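Pyridoxal 5'-phosphate synthase subunit PdxT (PDB 2YWD) probably hydrolyses glutamine to glutamate and ammonia, which is channelled to the partner subunit PdxS for the synthesis of pyridoxal 5'-phosphate. Local coordinates at residues A[5-18]-A[21-33]. Sequence-based numbering, arbitrary orientation.
Sequences VGVLALQGDFREHK and LKRLGIEAKEVRK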
loop_
_atom_site.group_PDB
_atom_site.type_symbol
_atom_site.label_atom_id
_atom_site.label_comp_id
_atom_site.label_asym_id
_atom_site.label_seq_id
_atom_site.Cartn_x
_atom_site.Cartn_y
_atom_site.Cartn_z
ATOM N N VAL A 5 13.658 -0.146 6.647
ATOM C CA VAL A 5 12.560 -0.284 5.686
ATOM C C VAL A 5 12.247 -1.752 5.424
ATOM O O VAL A 5 13.133 -2.540 5.092
ATOM C CB VAL A 5 12.897 0.386 4.336
ATOM C CG1 VAL A 5 11.697 0.298 3.401
ATOM C CG2 VAL A 5 13.293 1.844 4.552
ATOM N N GLY A 6 10.980 -2.120 5.570
ATOM C CA GLY A 6 10.606 -3.498 5.332
ATOM C C GLY A 6 9.469 -3.637 4.340
ATOM O O GLY A 6 8.779 -2.666 4.022
ATOM N N VAL A 7 9.297 -4.853 3.835
ATOM C CA VAL A 7 8.218 -5.172 2.904
ATOM C C VAL A 7 7.583 -6.435 3.471
ATOM O O VAL A 7 8.284 -7.412 3.728
ATOM C CB VAL A 7 8.749 -5.470 1.484
ATOM C CG1 VAL A 7 7.580 -5.746 0.540
ATOM C CG2 VAL A 7 9.569 -4.290 0.972
ATOM N N LEU A 8 6.272 -6.409 3.698
ATOM C CA LEU A 8 5.580 -7.577 4.243
ATOM C C LEU A 8 5.755 -8.705 3.238
ATOM O O LEU A 8 5.411 -8.554 2.064
ATOM C CB LEU A 8 4.097 -7.272 4.451
ATOM C CG LEU A 8 3.302 -8.300 5.260
ATOM C CD1 LEU A 8 3.889 -8.432 6.664
ATOM C CD2 LEU A 8 1.853 -7.857 5.337
ATOM N N ALA A 9 6.300 -9.830 3.693
ATOM C CA ALA A 9 6.560 -10.959 2.802
ATOM C C ALA A 9 5.860 -12.255 3.201
ATOM O O ALA A 9 6.474 -13.321 3.212
ATOM C CB ALA A 9 8.064 -11.195 2.706
ATOM N N LEU A 10 4.577 -12.162 3.520
ATOM C CA LEU A 10 3.808 -13.337 3.899
ATOM C C LEU A 10 3.287 -14.050 2.656
ATOM O O LEU A 10 3.149 -15.277 2.639
ATOM C CB LEU A 10 2.635 -12.926 4.788
ATOM C CG LEU A 10 3.018 -12.288 6.126
ATOM C CD1 LEU A 10 1.761 -11.888 6.874
ATOM C CD2 LEU A 10 3.846 -13.269 6.947
ATOM N N GLN A 11 3.007 -13.267 1.618
ATOM C CA GLN A 11 2.485 -13.781 0.353
ATOM C C GLN A 11 2.544 -12.663 -0.671
ATOM O O GLN A 11 2.570 -11.485 -0.316
ATOM C CB GLN A 11 1.022 -14.211 0.527
ATOM C CG GLN A 11 0.333 -14.828 -0.703
ATOM C CD GLN A 11 -0.054 -13.819 -1.791
ATOM O OE1 GLN A 11 -0.528 -12.717 -1.505
ATOM N NE2 GLN A 11 0.127 -14.212 -3.050
ATOM N N GLY A 12 2.582 -13.023 -1.945
ATOM C CA GLY A 12 2.563 -11.988 -2.956
ATOM C C GLY A 12 3.857 -11.473 -3.531
ATOM O O GLY A 12 4.926 -12.062 -3.376
ATOM N N ASP A 13 3.739 -10.321 -4.175
ATOM C CA ASP A 13 4.844 -9.701 -4.875
ATOM C C ASP A 13 5.704 -8.685 -4.132
ATOM O O ASP A 13 5.832 -7.531 -4.548
ATOM C CB ASP A 13 4.288 -9.122 -6.173
ATOM C CG ASP A 13 3.534 -10.171 -6.984
ATOM O OD1 ASP A 13 4.077 -11.285 -7.145
ATOM O OD2 ASP A 13 2.410 -9.899 -7.457
ATOM N N PHE A 14 6.312 -9.135 -3.041
ATOM C CA PHE A 14 7.190 -8.283 -2.246
ATOM C C PHE A 14 8.530 -8.139 -2.965
ATOM O O PHE A 14 9.231 -7.148 -2.794
ATOM C CB PHE A 14 7.390 -8.893 -0.851
ATOM C CG PHE A 14 7.816 -10.339 -0.870
ATOM C CD1 PHE A 14 9.154 -10.689 -1.036
ATOM C CD2 PHE A 14 6.870 -11.352 -0.742
ATOM C CE1 PHE A 14 9.544 -12.032 -1.074
ATOM C CE2 PHE A 14 7.247 -12.695 -0.779
ATOM C CZ PHE A 14 8.586 -13.034 -0.944
ATOM N N ARG A 15 8.876 -9.136 -3.777
ATOM C CA ARG A 15 10.130 -9.119 -4.530
ATOM C C ARG A 15 10.280 -7.823 -5.326
ATOM O O ARG A 15 11.313 -7.160 -5.258
ATOM C CB ARG A 15 10.178 -10.321 -5.485
ATOM C CG ARG A 15 11.382 -10.362 -6.424
ATOM C CD ARG A 15 11.274 -11.568 -7.362
ATOM N NE ARG A 15 10.077 -11.491 -8.199
ATOM C CZ ARG A 15 9.497 -12.532 -8.792
ATOM N NH1 ARG A 15 9.999 -13.752 -8.646
ATOM N NH2 ARG A 15 8.406 -12.356 -9.527
ATOM N N GLU A 16 9.241 -7.461 -6.074
ATOM C CA GLU A 16 9.275 -6.250 -6.889
ATOM C C GLU A 16 9.525 -4.975 -6.080
ATOM O O GLU A 16 10.182 -4.051 -6.564
ATOM C CB GLU A 16 7.972 -6.107 -7.682
ATOM C CG GLU A 16 7.836 -7.028 -8.893
ATOM C CD GLU A 16 7.721 -8.500 -8.534
ATOM O OE1 GLU A 16 7.350 -8.822 -7.382
ATOM O OE2 GLU A 16 7.989 -9.341 -9.418
ATOM N N HIS A 17 8.990 -4.909 -4.862
ATOM C CA HIS A 17 9.206 -3.728 -4.025
ATOM C C HIS A 17 10.644 -3.681 -3.506
ATOM O O HIS A 17 11.239 -2.605 -3.400
ATOM C CB HIS A 17 8.219 -3.704 -2.848
ATOM C CG HIS A 17 6.882 -3.115 -3.193
ATOM N ND1 HIS A 17 6.702 -1.770 -3.443
ATOM C CD2 HIS A 17 5.659 -3.684 -3.313
ATOM C CE1 HIS A 17 5.427 -1.537 -3.700
ATOM N NE2 HIS A 17 4.772 -2.682 -3.627
ATOM N N LYS A 18 11.201 -4.844 -3.180
ATOM C CA LYS A 18 12.581 -4.897 -2.704
ATOM C C LYS A 18 13.502 -4.389 -3.812
ATOM O O LYS A 18 14.438 -3.639 -3.558
ATOM C CB LYS A 18 12.971 -6.329 -2.335
ATOM C CG LYS A 18 12.164 -6.929 -1.197
ATOM C CD LYS A 18 12.660 -8.330 -0.839
ATOM C CE LYS A 18 14.012 -8.296 -0.123
ATOM N NZ LYS A 18 15.114 -7.722 -0.947
ATOM N N LEU A 21 13.182 -0.686 -4.192
ATOM C CA LEU A 21 13.855 -0.013 -3.086
ATOM C C LEU A 21 15.372 0.034 -3.247
ATOM O O LEU A 21 16.034 0.901 -2.676
ATOM C CB LEU A 21 13.481 -0.678 -1.755
ATOM C CG LEU A 21 12.055 -0.378 -1.271
ATOM C CD1 LEU A 21 11.697 -1.257 -0.077
ATOM C CD2 LEU A 21 11.954 1.097 -0.898
ATOM N N LYS A 22 15.929 -0.893 -4.020
ATOM C CA LYS A 22 17.371 -0.900 -4.237
ATOM C C LYS A 22 17.803 0.386 -4.939
ATOM O O LYS A 22 18.894 0.898 -4.695
ATOM C CB LYS A 22 17.789 -2.108 -5.079
ATOM C CG LYS A 22 17.597 -3.449 -4.390
ATOM C CD LYS A 22 18.096 -4.605 -5.257
ATOM C CE LYS A 22 17.309 -4.716 -6.558
ATOM N NZ LYS A 22 17.721 -5.892 -7.379
ATOM N N ARG A 23 16.939 0.913 -5.802
ATOM C CA ARG A 23 17.249 2.138 -6.531
ATOM C C ARG A 23 17.355 3.337 -5.597
ATOM O O ARG A 23 17.829 4.403 -5.990
ATOM C CB ARG A 23 16.195 2.406 -7.610
ATOM C CG ARG A 23 16.131 1.318 -8.672
ATOM C CD ARG A 23 15.477 1.811 -9.955
ATOM N NE ARG A 23 15.399 0.744 -10.950
ATOM C CZ ARG A 23 14.550 -0.278 -10.888
ATOM N NH1 ARG A 23 13.691 -0.374 -9.882
ATOM N NH2 ARG A 23 14.570 -1.219 -11.825
ATOM N N LEU A 24 16.901 3.160 -4.361
ATOM C CA LEU A 24 16.974 4.220 -3.369
ATOM C C LEU A 24 18.126 3.913 -2.409
ATOM O O LEU A 24 18.293 4.579 -1.388
ATOM C CB LEU A 24 15.655 4.324 -2.592
ATOM C CG LEU A 24 14.410 4.719 -3.396
ATOM C CD1 LEU A 24 13.236 4.900 -2.446
ATOM C CD2 LEU A 24 14.662 6.013 -4.158
ATOM N N GLY A 25 18.911 2.896 -2.753
ATOM C CA GLY A 25 20.039 2.502 -1.926
ATOM C C GLY A 25 19.612 1.740 -0.683
ATOM O O GLY A 25 20.390 1.597 0.263
ATOM N N ILE A 26 18.380 1.237 -0.696
ATOM C CA ILE A 26 17.822 0.505 0.440
ATOM C C ILE A 26 17.826 -1.012 0.252
ATOM O O ILE A 26 17.520 -1.514 -0.827
ATOM C CB ILE A 26 16.353 0.943 0.706
ATOM C CG1 ILE A 26 16.303 2.418 1.123
ATOM C CG2 ILE A 26 15.717 0.058 1.773
ATOM C CD1 ILE A 26 16.837 2.688 2.507
ATOM N N GLU A 27 18.198 -1.731 1.306
ATOM C CA GLU A 27 18.172 -3.187 1.287
ATOM C C GLU A 27 16.989 -3.520 2.185
ATOM O O GLU A 27 17.103 -3.527 3.409
ATOM C CB GLU A 27 19.467 -3.777 1.852
ATOM C CG GLU A 27 20.596 -3.833 0.834
ATOM C CD GLU A 27 20.228 -4.653 -0.395
ATOM O OE1 GLU A 27 19.871 -5.841 -0.233
ATOM O OE2 GLU A 27 20.298 -4.111 -1.521
ATOM N N ALA A 28 15.845 -3.763 1.555
ATOM C CA ALA A 28 14.606 -4.047 2.263
ATOM C C ALA A 28 14.608 -5.317 3.095
ATOM O O ALA A 28 15.111 -6.357 2.676
ATOM C CB ALA A 28 13.452 -4.086 1.273
ATOM N N LYS A 29 14.029 -5.216 4.284
ATOM C CA LYS A 29 13.925 -6.349 5.186
ATOM C C LYS A 29 12.614 -7.076 4.900
ATOM O O LYS A 29 11.553 -6.458 4.839
ATOM C CB LYS A 29 13.954 -5.865 6.641
ATOM C CG LYS A 29 13.507 -6.896 7.674
ATOM C CD LYS A 29 14.312 -8.182 7.587
ATOM C CE LYS A 29 13.767 -9.235 8.549
ATOM N NZ LYS A 29 14.519 -10.524 8.463
ATOM N N GLU A 30 12.692 -8.386 4.699
ATOM C CA GLU A 30 11.490 -9.168 4.447
ATOM C C GLU A 30 10.820 -9.454 5.785
ATOM O O GLU A 30 11.404 -10.086 6.660
ATOM C CB GLU A 30 11.840 -10.473 3.722
ATOM C CG GLU A 30 12.134 -10.275 2.244
ATOM C CD GLU A 30 12.529 -11.555 1.536
ATOM O OE1 GLU A 30 12.049 -12.635 1.936
ATOM O OE2 GLU A 30 13.307 -11.480 0.564
ATOM N N VAL A 31 9.596 -8.962 5.944
ATOM C CA VAL A 31 8.854 -9.151 7.182
ATOM C C VAL A 31 7.952 -10.381 7.094
ATOM O O VAL A 31 7.031 -10.432 6.278
ATOM C CB VAL A 31 8.002 -7.897 7.502
ATOM C CG1 VAL A 31 7.221 -8.096 8.793
ATOM C CG2 VAL A 31 8.908 -6.679 7.623
ATOM N N ARG A 32 8.239 -11.378 7.925
ATOM C CA ARG A 32 7.451 -12.606 7.958
ATOM C C ARG A 32 6.986 -12.931 9.372
ATOM O O ARG A 32 6.137 -13.795 9.565
ATOM C CB ARG A 32 8.258 -13.788 7.422
ATOM C CG ARG A 32 8.528 -13.743 5.933
ATOM C CD ARG A 32 8.947 -15.114 5.428
ATOM N NE ARG A 32 9.197 -15.098 3.992
ATOM C CZ ARG A 32 10.235 -14.493 3.426
ATOM N NH1 ARG A 32 11.124 -13.858 4.182
ATOM N NH2 ARG A 32 10.381 -14.519 2.107
ATOM N N LYS A 33 7.554 -12.239 10.354
ATOM C CA LYS A 33 7.200 -12.446 11.754
ATOM C C LYS A 33 7.007 -11.091 12.423
ATOM O O LYS A 33 7.580 -10.091 11.983
ATOM C CB LYS A 33 8.307 -13.223 12.468
ATOM C CG LYS A 33 8.550 -14.616 11.915
ATOM C CD LYS A 33 9.746 -15.263 12.599
ATOM C CE LYS A 33 9.988 -16.678 12.088
ATOM N NZ LYS A 33 11.197 -17.293 12.712
HETATM O O HOH W 1 15.964 -1.282 5.375
HETATM O O HOH W 2 7.036 -15.699 2.152
HETATM O O HOH W 3 15.889 -3.664 -1.276
#
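Lys18 lays its aliphatic chain across Glu30 at about a right angle, while its CG packs on the Ala28 methyl. The chi3 bend (72°) places CE 3.3 Å from Glu30 OE2 and 3.6 Å from Ala28 O; after the chi4 bend NZ lies farther from OE2, at 4.4 Å, too far for a salt bridge, though the opposite charges probably still attract. Glu30 OE1 pairs with Arg32 NH2 in a salt bridge whose modelled length is unusually short. The Arg32 guanidinium stands nearly perpendicular to the Phe14 ring (planes 82° apart), and the Ala9 methyl fills the corner between them, over one face of each. Water 2 accepts from Arg32 NE and donates to Ala9 O. Strands 5-8 and 29-31 run parallel: Lys29 N bonds to Val5 O (2.9 Å) and Val31 N to Val7 O (3.0 Å), alternating with Val7 N to Lys29 O and Ala9 N to Val31 O. On the same face as Glu30, Leu21 CD1 reaches Val5 CG1 (3.8 Å) and Val7 CG2 (3.9 Å). A Schellman motif ends the helix: Ile26 N bonds to Leu21 O and Gly25 N to Lys22 O, with Gly25 at positive phi. Water 3 bridges Lys18 O to Ile26 O and Ala28 N. His17 NE2 bonds to Thr80 OG1, and its side chain touches Glu174, a predicted charge-relay residue. This beta-alpha-beta unit edges the central sheet: 29-31 is outermost, 5-8 adjoins strand 42-45, and helix 14-22 packs beside helix 180-189.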